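Local coordinates for chitin oligosaccahride binding protein NagB1 (Paenibacillus sp. FPU-7, PDB 7EHP) that binds chitin oligosaccharides, including the di- and trisaccharides of N-acetylglucosamine, as an extracellular solute-binding protein that probably delivers them to an ABC-type sugar importer, at residues L16-M20 with R315-S320; G112-A116 with I304-Y308; Q229-R233 with A248-D252; S244-A248 with S320-P324; A259-F264 with H335-M341. Residues are numbered along the deposited sequence.

Contact 1. Residues L16-M20 with R315-S320. With NAG (2-acetamido-2-deoxy-beta-D-glucopyranose), chain C.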
# COMPACT_ATOMS: atom_id res chain seq x y z
N LEU A 16 -16.60 -1.78 7.36
CA LEU A 16 -16.72 -0.47 8.00
C LEU A 16 -16.21 0.65 7.09
O LEU A 16 -16.78 1.75 7.08
CB LEU A 16 -15.97 -0.45 9.33
CG LEU A 16 -16.63 -1.28 10.43
CD1 LEU A 16 -15.66 -1.46 11.59
CD2 LEU A 16 -17.93 -0.63 10.90
N ARG A 17 -15.17 0.38 6.29
CA ARG A 17 -14.67 1.39 5.35
C ARG A 17 -15.69 1.68 4.26
O ARG A 17 -15.83 2.84 3.84
CB ARG A 17 -13.35 0.94 4.73
CG ARG A 17 -12.22 0.73 5.75
CD ARG A 17 -10.88 0.59 5.06
NE ARG A 17 -10.30 1.88 4.70
CZ ARG A 17 -9.08 2.04 4.21
NH1 ARG A 17 -8.31 0.97 4.02
NH2 ARG A 17 -8.62 3.25 3.89
N LEU A 18 -16.40 0.66 3.77
CA LEU A 18 -17.45 0.92 2.78
C LEU A 18 -18.64 1.63 3.40
O LEU A 18 -19.20 2.56 2.81
CB LEU A 18 -17.90 -0.38 2.12
CG LEU A 18 -18.99 -0.28 1.03
CD1 LEU A 18 -18.74 0.85 0.02
CD2 LEU A 18 -19.15 -1.62 0.32
N LYS A 19 -19.03 1.21 4.60
CA LYS A 19 -20.10 1.89 5.31
C LYS A 19 -19.80 3.38 5.49
O LYS A 19 -20.70 4.22 5.38
CB LYS A 19 -20.34 1.22 6.66
CG LYS A 19 -21.43 1.86 7.50
CD LYS A 19 -22.76 1.93 6.74
CE LYS A 19 -23.93 2.07 7.72
NZ LYS A 19 -23.95 3.44 8.29
N MET A 20 -18.52 3.73 5.72
CA MET A 20 -18.16 5.14 5.79
C MET A 20 -18.36 5.82 4.44
O MET A 20 -18.89 6.93 4.36
CB MET A 20 -16.72 5.32 6.28
CG MET A 20 -16.37 6.75 6.72
SD MET A 20 -14.70 7.00 7.41
CE MET A 20 -13.79 7.49 5.93
N ARG A 315 -12.51 8.82 12.41
CA ARG A 315 -13.40 7.66 12.37
C ARG A 315 -12.68 6.43 11.80
O ARG A 315 -12.71 5.35 12.40
CB ARG A 315 -14.64 8.00 11.55
CG ARG A 315 -15.55 6.81 11.28
CD ARG A 315 -16.92 7.24 10.78
NE ARG A 315 -17.70 6.09 10.30
CZ ARG A 315 -18.87 6.19 9.67
NH1 ARG A 315 -19.40 7.39 9.45
NH2 ARG A 315 -19.51 5.09 9.26
N GLN A 316 -12.01 6.59 10.66
CA GLN A 316 -11.36 5.44 10.04
C GLN A 316 -10.16 5.00 10.85
O GLN A 316 -9.79 3.82 10.82
CB GLN A 316 -10.97 5.77 8.60
CG GLN A 316 -9.91 6.85 8.51
CD GLN A 316 -9.40 7.04 7.10
OE1 GLN A 316 -10.10 6.71 6.13
NE2 GLN A 316 -8.18 7.57 6.97
N LEU A 317 -9.56 5.91 11.61
CA LEU A 317 -8.48 5.51 12.52
C LEU A 317 -9.02 4.67 13.66
O LEU A 317 -8.50 3.59 13.96
CB LEU A 317 -7.76 6.75 13.06
CG LEU A 317 -6.74 6.44 14.16
CD1 LEU A 317 -5.62 5.56 13.59
CD2 LEU A 317 -6.17 7.72 14.77
N LYS A 318 -10.09 5.15 14.30
CA LYS A 318 -10.69 4.47 15.45
C LYS A 318 -11.34 3.16 15.04
O LYS A 318 -11.20 2.15 15.74
CB LYS A 318 -11.72 5.41 16.09
CG LYS A 318 -12.39 4.92 17.37
CD LYS A 318 -13.61 5.80 17.68
CE LYS A 318 -14.23 5.51 19.03
NZ LYS A 318 -15.42 6.39 19.27
N GLU A 319 -12.05 3.16 13.91
CA GLU A 319 -12.83 2.00 13.49
C GLU A 319 -11.97 0.91 12.86
O GLU A 319 -12.28 -0.28 12.98
CB GLU A 319 -13.89 2.43 12.48
CG GLU A 319 -15.11 3.04 13.09
CD GLU A 319 -16.15 3.35 12.05
OE1 GLU A 319 -17.24 3.85 12.44
OE2 GLU A 319 -15.88 3.10 10.85
N SER A 320 -10.91 1.29 12.16
CA SER A 320 -10.26 0.37 11.27
C SER A 320 -8.74 0.48 11.29
O SER A 320 -8.09 -0.28 10.58
CB SER A 320 -10.78 0.58 9.84
OG SER A 320 -12.12 0.13 9.68
C1 NAG C . -6.15 0.08 0.47
C2 NAG C . -4.98 1.05 0.66
C3 NAG C . -3.94 0.83 -0.44
C4 NAG C . -3.59 -0.65 -0.61
C5 NAG C . -4.85 -1.52 -0.60
C6 NAG C . -4.61 -3.01 -0.63
C7 NAG C . -5.88 3.07 1.74
C8 NAG C . -6.27 4.51 1.54
N2 NAG C . -5.43 2.44 0.65
O1 NAG C . -7.11 0.32 1.44
O3 NAG C . -2.78 1.61 -0.14
O4 NAG C . -3.03 -0.81 -1.91
O5 NAG C . -5.67 -1.24 0.54
O6 NAG C . -5.82 -3.70 -0.94
O7 NAG C . -6.00 2.51 2.83
O HOH W 1 -17.98 2.76 9.38
O HOH W 2 -11.60 4.12 5.47
O HOH W 3 -10.17 5.82 3.09
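No direct hydrogen bond joins helix segments 16-20 and 315-320, which run nearly antiparallel (153°) with axes 10.6 Å apart; water does the polar bridging. One water donates to Leu16 O (2.8 Å) and Glu319 OE2 (2.6 Å) and accepts from Arg315 NH2 (2.8 Å). Two more link the Arg17 guanidinium to Gln316 OE1, one through NE and one through NH2. Arg17 also donates from NH1 and NH2 to O7 of the chain C NAG, at 3.0 and 2.9 Å, gripping its acetamido carbonyl in the ligand pocket. Charge is paired within 315-320, where a salt bridge, with a weak hydrogen bond, runs from Arg315 NE to Glu319 OE1 (3.1 Å); Arg315 also pairs with Asp23. Van der Waals contact fills the rest: Met20 CA lies over one face of the Arg315 guanidinium, 3.7 Å from NH2, and Met20 CE reaches Gln316 OE1 at 3.8 Å. Helix 310-320 thus packs against helix 15-31, while Gln316 NE2 bonds Thr115 O of strand 109-125 and Ser320 meets the loop at Ala248.

Contact 2. Residues G112-A116 with I304-Y308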
# COMPACT_ATOMS: atom_id res chain seq x y z
N GLY A 112 -4.76 14.95 -6.83
CA GLY A 112 -5.45 13.97 -6.02
C GLY A 112 -5.18 14.27 -4.57
O GLY A 112 -4.33 15.12 -4.23
N LEU A 113 -5.91 13.58 -3.70
CA LEU A 113 -5.79 13.78 -2.25
C LEU A 113 -5.64 12.43 -1.58
O LEU A 113 -6.54 11.56 -1.73
CB LEU A 113 -6.99 14.55 -1.69
CG LEU A 113 -7.23 15.98 -2.23
CD1 LEU A 113 -8.55 16.57 -1.69
CD2 LEU A 113 -6.04 16.89 -1.92
N PRO A 114 -4.57 12.19 -0.83
CA PRO A 114 -4.44 10.92 -0.10
C PRO A 114 -5.42 10.87 1.05
O PRO A 114 -5.61 11.86 1.77
CB PRO A 114 -2.99 10.95 0.40
CG PRO A 114 -2.72 12.40 0.58
CD PRO A 114 -3.38 13.05 -0.62
N THR A 115 -6.07 9.72 1.22
CA THR A 115 -6.97 9.55 2.35
C THR A 115 -6.29 8.92 3.54
O THR A 115 -6.88 8.88 4.61
CB THR A 115 -8.18 8.68 2.00
OG1 THR A 115 -7.72 7.43 1.48
CG2 THR A 115 -9.12 9.39 0.99
N ALA A 116 -5.08 8.38 3.35
CA ALA A 116 -4.39 7.68 4.41
C ALA A 116 -2.89 7.90 4.29
O ALA A 116 -2.36 8.17 3.21
CB ALA A 116 -4.66 6.17 4.36
N ILE A 304 -15.04 15.98 -1.11
CA ILE A 304 -13.79 16.43 -0.50
C ILE A 304 -14.04 16.99 0.89
O ILE A 304 -13.32 16.66 1.85
CB ILE A 304 -13.11 17.46 -1.42
CG1 ILE A 304 -12.62 16.78 -2.69
CG2 ILE A 304 -11.97 18.15 -0.69
CD1 ILE A 304 -12.10 17.74 -3.73
N LYS A 305 -15.07 17.81 1.04
CA LYS A 305 -15.33 18.44 2.33
C LYS A 305 -15.64 17.41 3.40
O LYS A 305 -15.24 17.56 4.56
CB LYS A 305 -16.47 19.45 2.19
CG LYS A 305 -16.62 20.33 3.41
CD LYS A 305 -17.54 21.50 3.14
CE LYS A 305 -18.02 22.09 4.46
NZ LYS A 305 -19.11 23.08 4.28
N ILE A 306 -16.35 16.34 3.03
CA ILE A 306 -16.72 15.34 4.03
C ILE A 306 -15.58 14.35 4.26
O ILE A 306 -15.17 14.11 5.40
CB ILE A 306 -18.03 14.64 3.60
CG1 ILE A 306 -19.15 15.68 3.47
CG2 ILE A 306 -18.42 13.56 4.59
CD1 ILE A 306 -20.21 15.34 2.43
N MET A 307 -15.04 13.76 3.19
CA MET A 307 -14.00 12.73 3.36
C MET A 307 -12.76 13.30 4.04
O MET A 307 -12.20 12.70 4.96
CB MET A 307 -13.64 12.11 2.01
CG MET A 307 -12.45 11.13 2.03
SD MET A 307 -12.75 9.66 3.04
CE MET A 307 -13.42 8.53 1.84
N TYR A 308 -12.31 14.47 3.59
CA TYR A 308 -11.06 15.05 4.07
C TYR A 308 -11.36 16.01 5.22
O TYR A 308 -11.15 17.22 5.15
CB TYR A 308 -10.32 15.71 2.92
CG TYR A 308 -10.02 14.72 1.83
CD1 TYR A 308 -8.95 13.84 1.95
CD2 TYR A 308 -10.81 14.66 0.68
CE1 TYR A 308 -8.68 12.91 0.96
CE2 TYR A 308 -10.55 13.73 -0.32
CZ TYR A 308 -9.47 12.87 -0.17
OH TYR A 308 -9.19 11.96 -1.16
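Tyr308 lays one face of its ring against the Leu113 side chain, with Leu113 CB 3.4 Å from Tyr308 CZ and Leu113 CD1 3.9 Å from the ring centroid, 20° off the normal: a CH-pi contact. The same ring ends in a hydroxyl that donates to the backbone, Tyr308 OH to Leu113 O at 2.7 Å. Pro114 O lies near the ring plane, 3.3 Å from Tyr308 CE1. Tyr308 is the first residue to leave helical geometry after helix 294-307, though its N still bonds Ile304 O (3.0 Å), so the ring projects from the helix end onto strand 109-125. Around it the contact is apolar: Ile304 CG2 meets Leu113 CD1 at 3.9 Å, and Met307 CG meets Thr115 CG2, also at 3.9 Å. Thr115 belongs to the glycan pocket and touches a bound NAG, so this buried packing lies directly behind the sugar site. Strand 277-288 pairs with the same strand, and its Tyr286 packs against Thr115, Met307 and Tyr308. The chemistry is that of an amphipathic tyrosine: its ring packs in the apolar core while its hydroxyl donates to a strand carbonyl, so one side chain provides both the apolar and the polar part of the contact.

Contact 3. Residues Q229-R233 with A248-D252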
# COMPACT_ATOMS: atom_id res chain seq x y z
N GLN A 229 -3.80 -12.76 5.62
CA GLN A 229 -4.37 -12.12 6.79
C GLN A 229 -5.18 -13.10 7.62
O GLN A 229 -5.17 -13.04 8.85
CB GLN A 229 -5.21 -10.91 6.36
CG GLN A 229 -4.33 -9.83 5.71
CD GLN A 229 -5.11 -8.67 5.11
OE1 GLN A 229 -6.34 -8.68 5.07
NE2 GLN A 229 -4.39 -7.65 4.66
N TYR A 230 -5.87 -14.04 6.96
CA TYR A 230 -6.51 -15.11 7.72
C TYR A 230 -5.47 -15.86 8.55
O TYR A 230 -5.64 -16.03 9.76
CB TYR A 230 -7.23 -16.08 6.79
CG TYR A 230 -8.29 -15.53 5.86
CD1 TYR A 230 -8.99 -14.35 6.14
CD2 TYR A 230 -8.61 -16.22 4.69
CE1 TYR A 230 -9.99 -13.88 5.24
CE2 TYR A 230 -9.58 -15.76 3.81
CZ TYR A 230 -10.26 -14.60 4.07
OH TYR A 230 -11.21 -14.21 3.16
N ALA A 231 -4.39 -16.31 7.90
CA ALA A 231 -3.41 -17.15 8.59
C ALA A 231 -2.85 -16.44 9.81
O ALA A 231 -2.76 -17.02 10.89
CB ALA A 231 -2.27 -17.55 7.64
N PHE A 232 -2.49 -15.16 9.65
CA PHE A 232 -1.95 -14.41 10.77
C PHE A 232 -3.00 -14.21 11.87
O PHE A 232 -2.72 -14.44 13.05
CB PHE A 232 -1.41 -13.06 10.30
CG PHE A 232 -0.82 -12.24 11.39
CD1 PHE A 232 0.35 -12.67 12.03
CD2 PHE A 232 -1.43 -11.07 11.81
CE1 PHE A 232 0.91 -11.93 13.06
CE2 PHE A 232 -0.89 -10.32 12.84
CZ PHE A 232 0.30 -10.75 13.47
N ARG A 233 -4.20 -13.75 11.51
CA ARG A 233 -5.15 -13.42 12.56
C ARG A 233 -5.70 -14.68 13.24
O ARG A 233 -6.16 -14.61 14.39
CB ARG A 233 -6.28 -12.55 12.01
CG ARG A 233 -7.50 -13.28 11.49
CD ARG A 233 -8.49 -12.29 10.85
NE ARG A 233 -9.57 -12.99 10.16
CZ ARG A 233 -10.26 -12.50 9.14
NH1 ARG A 233 -9.99 -11.28 8.67
NH2 ARG A 233 -11.22 -13.22 8.59
N ALA A 248 -7.50 -3.09 9.25
CA ALA A 248 -8.93 -3.07 9.01
C ALA A 248 -9.52 -4.47 8.94
O ALA A 248 -10.76 -4.62 9.02
CB ALA A 248 -9.25 -2.31 7.72
N ALA A 249 -8.67 -5.50 8.82
CA ALA A 249 -9.10 -6.89 8.69
C ALA A 249 -8.52 -7.80 9.78
O ALA A 249 -8.57 -9.02 9.63
CB ALA A 249 -8.73 -7.43 7.31
N LEU A 250 -8.00 -7.24 10.87
CA LEU A 250 -7.14 -8.01 11.75
C LEU A 250 -7.67 -8.22 13.16
O LEU A 250 -7.59 -9.34 13.67
CB LEU A 250 -5.75 -7.36 11.83
CG LEU A 250 -4.81 -7.69 10.68
CD1 LEU A 250 -3.45 -7.13 11.00
CD2 LEU A 250 -4.73 -9.18 10.42
N VAL A 251 -8.17 -7.18 13.83
CA VAL A 251 -8.12 -7.18 15.29
C VAL A 251 -9.44 -6.82 15.98
O VAL A 251 -9.49 -5.96 16.87
CB VAL A 251 -6.96 -6.25 15.74
CG1 VAL A 251 -7.15 -4.80 15.25
CG2 VAL A 251 -6.72 -6.34 17.22
N ASP A 252 -10.53 -7.52 15.63
CA ASP A 252 -11.77 -7.26 16.36
C ASP A 252 -12.73 -8.44 16.24
O ASP A 252 -12.69 -9.20 15.26
CB ASP A 252 -12.46 -5.98 15.89
CG ASP A 252 -13.36 -5.37 16.97
OD1 ASP A 252 -13.37 -5.89 18.10
OD2 ASP A 252 -14.07 -4.38 16.67
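At the start of 229-233, Gln229 extends its amide along Ala249, with Gln229 OE1 3.5 Å from Ala249 CB. This is only van der Waals contact, as the amide has polar partners elsewhere: NE2 bonds Asp242 and OE1 bonds Arg11. Gln229 O, which accepts the helical bond from Arg233 N (2.9 Å), also comes to 4.2 Å from Leu250 CD2. Three residues on, Phe232 turns a ring edge to the same methyl, CD2 to Leu250 CD2 at 4.0 Å; both side chains also pack on Met240 and Phe123 of the neighbouring strands. Arg233, the last residue of helix 225-233, has CB 4.0 Å from Leu250 CD2 and 3.8 Å from Leu250 O. Its guanidinium donates from NH1 to Ala249 O (2.8 Å, N-H...acceptor angle 149°), the carbonyl lying near the guanidinium plane, and forms a salt bridge with Asp13 through the same nitrogen. The contact thus fastens a helix end to the loop that leads from strand 237-243 towards strand 262-265. Its chemistry is divided: Leu250 plugs a hydrophobic hollow beside the helix, whereas the loop backbone at Ala249 is held by a buried arginine whose charge Asp13 balances.

Contact 4. Residues S244-A248 with S320-P324. With NAG (2-acetamido-2-deoxy-beta-D-glucopyranose), chain C; NAG (2-acetamido-2-deoxy-beta-D-glucopyranose), chain B.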
# COMPACT_ATOMS: atom_id res chain seq x y z
N SER A 244 -0.15 -1.02 6.77
CA SER A 244 -0.96 -0.62 7.92
C SER A 244 -2.46 -0.73 7.64
O SER A 244 -3.25 -0.93 8.58
CB SER A 244 -0.61 0.82 8.31
OG SER A 244 -0.68 1.64 7.16
N TRP A 245 -2.88 -0.62 6.38
CA TRP A 245 -4.29 -0.74 6.04
C TRP A 245 -4.85 -2.11 6.40
O TRP A 245 -6.08 -2.28 6.45
CB TRP A 245 -4.52 -0.48 4.54
CG TRP A 245 -3.78 -1.48 3.69
CD1 TRP A 245 -4.16 -2.77 3.40
CD2 TRP A 245 -2.50 -1.29 3.08
NE1 TRP A 245 -3.19 -3.38 2.63
CE2 TRP A 245 -2.17 -2.50 2.42
CE3 TRP A 245 -1.60 -0.23 3.03
CZ2 TRP A 245 -0.98 -2.65 1.71
CZ3 TRP A 245 -0.42 -0.38 2.33
CH2 TRP A 245 -0.12 -1.58 1.68
N ALA A 246 -3.98 -3.09 6.65
CA ALA A 246 -4.40 -4.46 6.92
C ALA A 246 -5.07 -4.61 8.26
O ALA A 246 -5.82 -5.58 8.46
CB ALA A 246 -3.19 -5.42 6.86
N SER A 247 -4.81 -3.70 9.19
CA SER A 247 -5.48 -3.77 10.48
C SER A 247 -6.99 -3.66 10.35
O SER A 247 -7.71 -4.11 11.25
CB SER A 247 -4.93 -2.68 11.40
OG SER A 247 -5.34 -1.41 10.93
N ALA A 248 -7.50 -3.09 9.25
CA ALA A 248 -8.93 -3.07 9.01
C ALA A 248 -9.52 -4.47 8.94
O ALA A 248 -10.76 -4.62 9.02
CB ALA A 248 -9.25 -2.31 7.72
N SER A 320 -10.91 1.29 12.16
CA SER A 320 -10.26 0.37 11.27
C SER A 320 -8.74 0.48 11.29
O SER A 320 -8.09 -0.28 10.58
CB SER A 320 -10.78 0.58 9.84
OG SER A 320 -12.12 0.13 9.68
N GLY A 321 -8.17 1.39 12.07
CA GLY A 321 -6.73 1.50 12.21
C GLY A 321 -6.02 2.25 11.11
O GLY A 321 -4.78 2.28 11.09
N ILE A 322 -6.76 2.87 10.19
CA ILE A 322 -6.11 3.55 9.08
C ILE A 322 -5.49 4.85 9.55
O ILE A 322 -6.18 5.73 10.09
CB ILE A 322 -7.09 3.76 7.91
CG1 ILE A 322 -7.41 2.40 7.27
CG2 ILE A 322 -6.50 4.66 6.87
CD1 ILE A 322 -8.51 1.72 7.84
N LEU A 323 -4.19 4.99 9.32
CA LEU A 323 -3.44 6.14 9.80
C LEU A 323 -3.78 7.40 9.00
O LEU A 323 -3.89 7.35 7.76
CB LEU A 323 -1.94 5.84 9.73
CG LEU A 323 -1.57 4.55 10.47
CD1 LEU A 323 -0.10 4.20 10.26
CD2 LEU A 323 -1.89 4.63 11.96
N PRO A 324 -3.92 8.54 9.66
CA PRO A 324 -4.43 9.73 8.98
C PRO A 324 -3.44 10.28 7.97
O PRO A 324 -2.23 10.27 8.19
CB PRO A 324 -4.65 10.72 10.13
CG PRO A 324 -3.65 10.31 11.15
CD PRO A 324 -3.70 8.80 11.09
C1 NAG C . -6.15 0.08 0.47
C2 NAG C . -4.98 1.05 0.66
C3 NAG C . -3.94 0.83 -0.44
C4 NAG C . -3.59 -0.65 -0.61
C5 NAG C . -4.85 -1.52 -0.60
C6 NAG C . -4.61 -3.01 -0.63
C7 NAG C . -5.88 3.07 1.74
C8 NAG C . -6.27 4.51 1.54
N2 NAG C . -5.43 2.44 0.65
O1 NAG C . -7.11 0.32 1.44
O3 NAG C . -2.78 1.61 -0.14
O4 NAG C . -3.03 -0.81 -1.91
O5 NAG C . -5.67 -1.24 0.54
O6 NAG C . -5.82 -3.70 -0.94
O7 NAG C . -6.00 2.51 2.83
C1 NAG B . -1.61 -0.93 -1.94
C2 NAG B . -1.23 -1.17 -3.40
C3 NAG B . 0.28 -1.29 -3.53
C4 NAG B . 0.95 -0.06 -2.94
C5 NAG B . 0.49 0.15 -1.50
C6 NAG B . 1.05 1.42 -0.88
C7 NAG B . -2.68 -2.27 -5.05
C8 NAG B . -3.28 -3.55 -5.50
N2 NAG B . -1.90 -2.33 -3.96
O3 NAG B . 0.62 -1.42 -4.90
O4 NAG B . 2.37 -0.22 -2.95
O5 NAG B . -0.94 0.24 -1.44
O6 NAG B . 0.79 2.56 -1.68
O7 NAG B . -2.88 -1.21 -5.65
O HOH W 4 -2.90 3.33 6.98
O HOH W 5 -12.35 -2.50 9.53
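A 3-10 turn, residues 244-248, packs against the link from helix 310-320 to strand 323-324, beside the sugar cleft of this periplasmic-binding-protein fold. The p rotamer of Ser247 (chi1 69°) brings OG within reach of two carbonyls, Ser320 O at 3.0 Å and Ser244 O at 3.2 Å, which compete for its single proton. Ser244, also p, sets CB 3.9 Å from Leu323 CD1 and connects its OG through a water to Leu323 N, in addition to bonding Val119. Gly321 leaves the helix with positive phi (81°); a CB there would clash with Ser247 OG, which instead approaches Gly321 CA to 3.5 Å. With chi1 m, Ile322 brings its end nearer the turn, CD1 meeting Ala248 CB at 4.1 Å, and Leu323, likewise m, also draws nearer through its tip. Trp245 behaves differently: chi1 61° and chi2 80° lead its indole away from 320-324 and under the glycan, one ring face towards both NAG units and NE1 bonded to Tyr225. The turn thus joins a sugar platform to the backbone of the helix exit. Near its end, Ala248 CB packs 3.9 Å from Ser320 CB, while one water spans Ala248 O (2.7 Å) and Ser320 OG (2.6 Å).

Contact 5. Residues A259-F264 with H335-M341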
# COMPACT_ATOMS: atom_id res chain seq x y z
N ALA A 259 -6.24 -10.79 19.24
CA ALA A 259 -6.40 -9.36 18.95
C ALA A 259 -5.43 -8.49 19.75
O ALA A 259 -4.73 -7.64 19.19
CB ALA A 259 -7.85 -8.95 19.22
N GLU A 260 -5.37 -8.66 21.08
CA GLU A 260 -4.55 -7.75 21.87
C GLU A 260 -3.06 -8.08 21.79
O GLU A 260 -2.22 -7.19 21.98
CB GLU A 260 -5.00 -7.76 23.33
CG GLU A 260 -4.54 -6.55 24.16
CD GLU A 260 -4.96 -5.18 23.60
OE1 GLU A 260 -4.43 -4.16 24.10
OE2 GLU A 260 -5.82 -5.12 22.68
N ASP A 261 -2.69 -9.33 21.53
CA ASP A 261 -1.28 -9.64 21.42
C ASP A 261 -0.77 -9.53 19.98
O ASP A 261 0.22 -10.19 19.62
CB ASP A 261 -0.99 -11.00 22.06
CG ASP A 261 -1.98 -12.07 21.64
OD1 ASP A 261 -2.31 -12.12 20.44
OD2 ASP A 261 -2.45 -12.83 22.51
N ILE A 262 -1.40 -8.68 19.15
CA ILE A 262 -0.89 -8.36 17.82
C ILE A 262 -0.01 -7.12 17.91
O ILE A 262 -0.44 -6.10 18.46
CB ILE A 262 -2.04 -8.14 16.81
CG1 ILE A 262 -2.61 -9.47 16.34
CG2 ILE A 262 -1.51 -7.40 15.58
CD1 ILE A 262 -3.88 -9.35 15.51
N GLY A 263 1.20 -7.21 17.37
CA GLY A 263 2.11 -6.08 17.33
C GLY A 263 2.67 -5.79 15.95
O GLY A 263 2.25 -6.39 14.95
N PHE A 264 3.65 -4.90 15.87
CA PHE A 264 4.17 -4.45 14.59
C PHE A 264 5.59 -3.95 14.82
O PHE A 264 5.82 -3.22 15.78
CB PHE A 264 3.29 -3.34 14.00
CG PHE A 264 3.78 -2.77 12.69
CD1 PHE A 264 4.75 -1.78 12.66
CD2 PHE A 264 3.23 -3.20 11.49
CE1 PHE A 264 5.19 -1.26 11.45
CE2 PHE A 264 3.67 -2.70 10.28
CZ PHE A 264 4.65 -1.72 10.25
N HIS A 335 -5.45 1.33 19.63
CA HIS A 335 -4.86 0.02 19.84
C HIS A 335 -3.33 0.10 19.92
O HIS A 335 -2.70 0.95 19.28
CB HIS A 335 -5.31 -0.89 18.70
CG HIS A 335 -4.92 -2.32 18.88
ND1 HIS A 335 -5.85 -3.32 19.05
CD2 HIS A 335 -3.71 -2.93 18.84
CE1 HIS A 335 -5.23 -4.48 19.18
NE2 HIS A 335 -3.93 -4.27 19.05
N PRO A 336 -2.71 -0.76 20.74
CA PRO A 336 -1.23 -0.83 20.77
C PRO A 336 -0.58 -0.95 19.41
O PRO A 336 0.42 -0.27 19.15
CB PRO A 336 -0.98 -2.07 21.63
CG PRO A 336 -2.13 -2.07 22.57
CD PRO A 336 -3.30 -1.70 21.72
N VAL A 337 -1.10 -1.82 18.53
CA VAL A 337 -0.50 -2.00 17.21
C VAL A 337 -0.45 -0.67 16.48
O VAL A 337 0.46 -0.44 15.67
CB VAL A 337 -1.26 -3.05 16.38
CG1 VAL A 337 -2.56 -2.46 15.82
CG2 VAL A 337 -0.38 -3.56 15.25
N ILE A 338 -1.38 0.23 16.79
CA ILE A 338 -1.40 1.53 16.14
C ILE A 338 -0.30 2.42 16.71
O ILE A 338 0.37 3.13 15.96
CB ILE A 338 -2.78 2.19 16.26
CG1 ILE A 338 -3.87 1.29 15.66
CG2 ILE A 338 -2.78 3.55 15.58
CD1 ILE A 338 -3.66 0.92 14.21
N ARG A 339 -0.11 2.43 18.04
CA ARG A 339 1.03 3.15 18.60
C ARG A 339 2.31 2.62 17.97
O ARG A 339 3.19 3.39 17.55
CB ARG A 339 1.16 3.00 20.12
CG ARG A 339 0.36 3.87 21.12
CD ARG A 339 0.94 5.31 21.15
NE ARG A 339 0.79 6.04 22.42
CZ ARG A 339 -0.28 6.73 22.79
NH1 ARG A 339 -0.31 7.37 23.96
NH2 ARG A 339 -1.37 6.67 22.04
N GLU A 340 2.44 1.29 17.93
CA GLU A 340 3.65 0.65 17.43
C GLU A 340 3.90 1.02 15.97
O GLU A 340 5.06 1.15 15.57
CB GLU A 340 3.55 -0.86 17.63
CG GLU A 340 3.66 -1.27 19.09
CD GLU A 340 3.56 -2.77 19.32
OE1 GLU A 340 3.78 -3.55 18.36
OE2 GLU A 340 3.25 -3.18 20.46
N MET A 341 2.84 1.21 15.18
CA MET A 341 3.02 1.67 13.80
C MET A 341 3.42 3.14 13.73
O MET A 341 4.26 3.51 12.90
CB MET A 341 1.74 1.46 13.02
CG MET A 341 1.49 0.05 12.61
SD MET A 341 -0.19 -0.04 11.96
CE MET A 341 -0.01 -1.53 11.10
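Helix 336-344 lies alongside strand 262-265, the axes of the short segments nearly parallel (6°) and 7.0 Å apart. At its N-cap position, His335 brings its imidazole up to the type I turn 259-262: CE1 is 3.2 Å from Ala259 O, which lies near the ring plane, and 3.6 Å from Glu260 OE2. Its backbone carbonyl begins the helix, accepting from Ile338 N and Arg339 N. Pro336 follows with CG 3.5 Å from Glu260 OE1. Val337 faces the strand, CG2 packing on Ile262 CG2 (4.0 Å) and Phe264 CB (3.9 Å). One turn later Glu340 supplies the polar tie: OE1 accepts from Phe264 N at 2.8 Å and comes to 3.2 Å from Gly263 CA, where a side chain would clash with the carboxylate. Its other oxygen, OE2, forms a salt bridge with Lys126. Met341 closes the segment over a face of the Phe264 ring, CG 3.7 Å from the centroid in a CH-pi contact; SD, obliquely placed at 5.0 Å, adds a Met-aromatic one. Phe264 also makes an edge-to-face contact with Phe123 of the paired strand 109-125. The chemistry therefore grades from polar groups round the turn to sulfur and aromatic packing farther in, with the Glu340 carboxylate accepting from a strand amide and linking it to Lys126.

In the fold
Contacts 2, 3 and 4 are buried, whereas contacts 1 and 5 reach the surface and bury more area. Contacts 1 and 4 share Ser320 and both touch the chain C NAG, but one engages it with a guanidinium and the other with an indole face. Contact 2 adjoins contact 1 through Met20 and Met307. Contacts 3 and 4 share Ala248, and contact 5 touches both, Val251 reaching His335 and Met341 reaching Ser244. Contacts 2, 4 and 5 all meet one mixed sheet. Water bridges are prominent in contacts 1 and 4 near the sugar, while contacts 2, 3 and 5 each have one direct hydrogen bond between a side chain and the backbone, beside apolar packing.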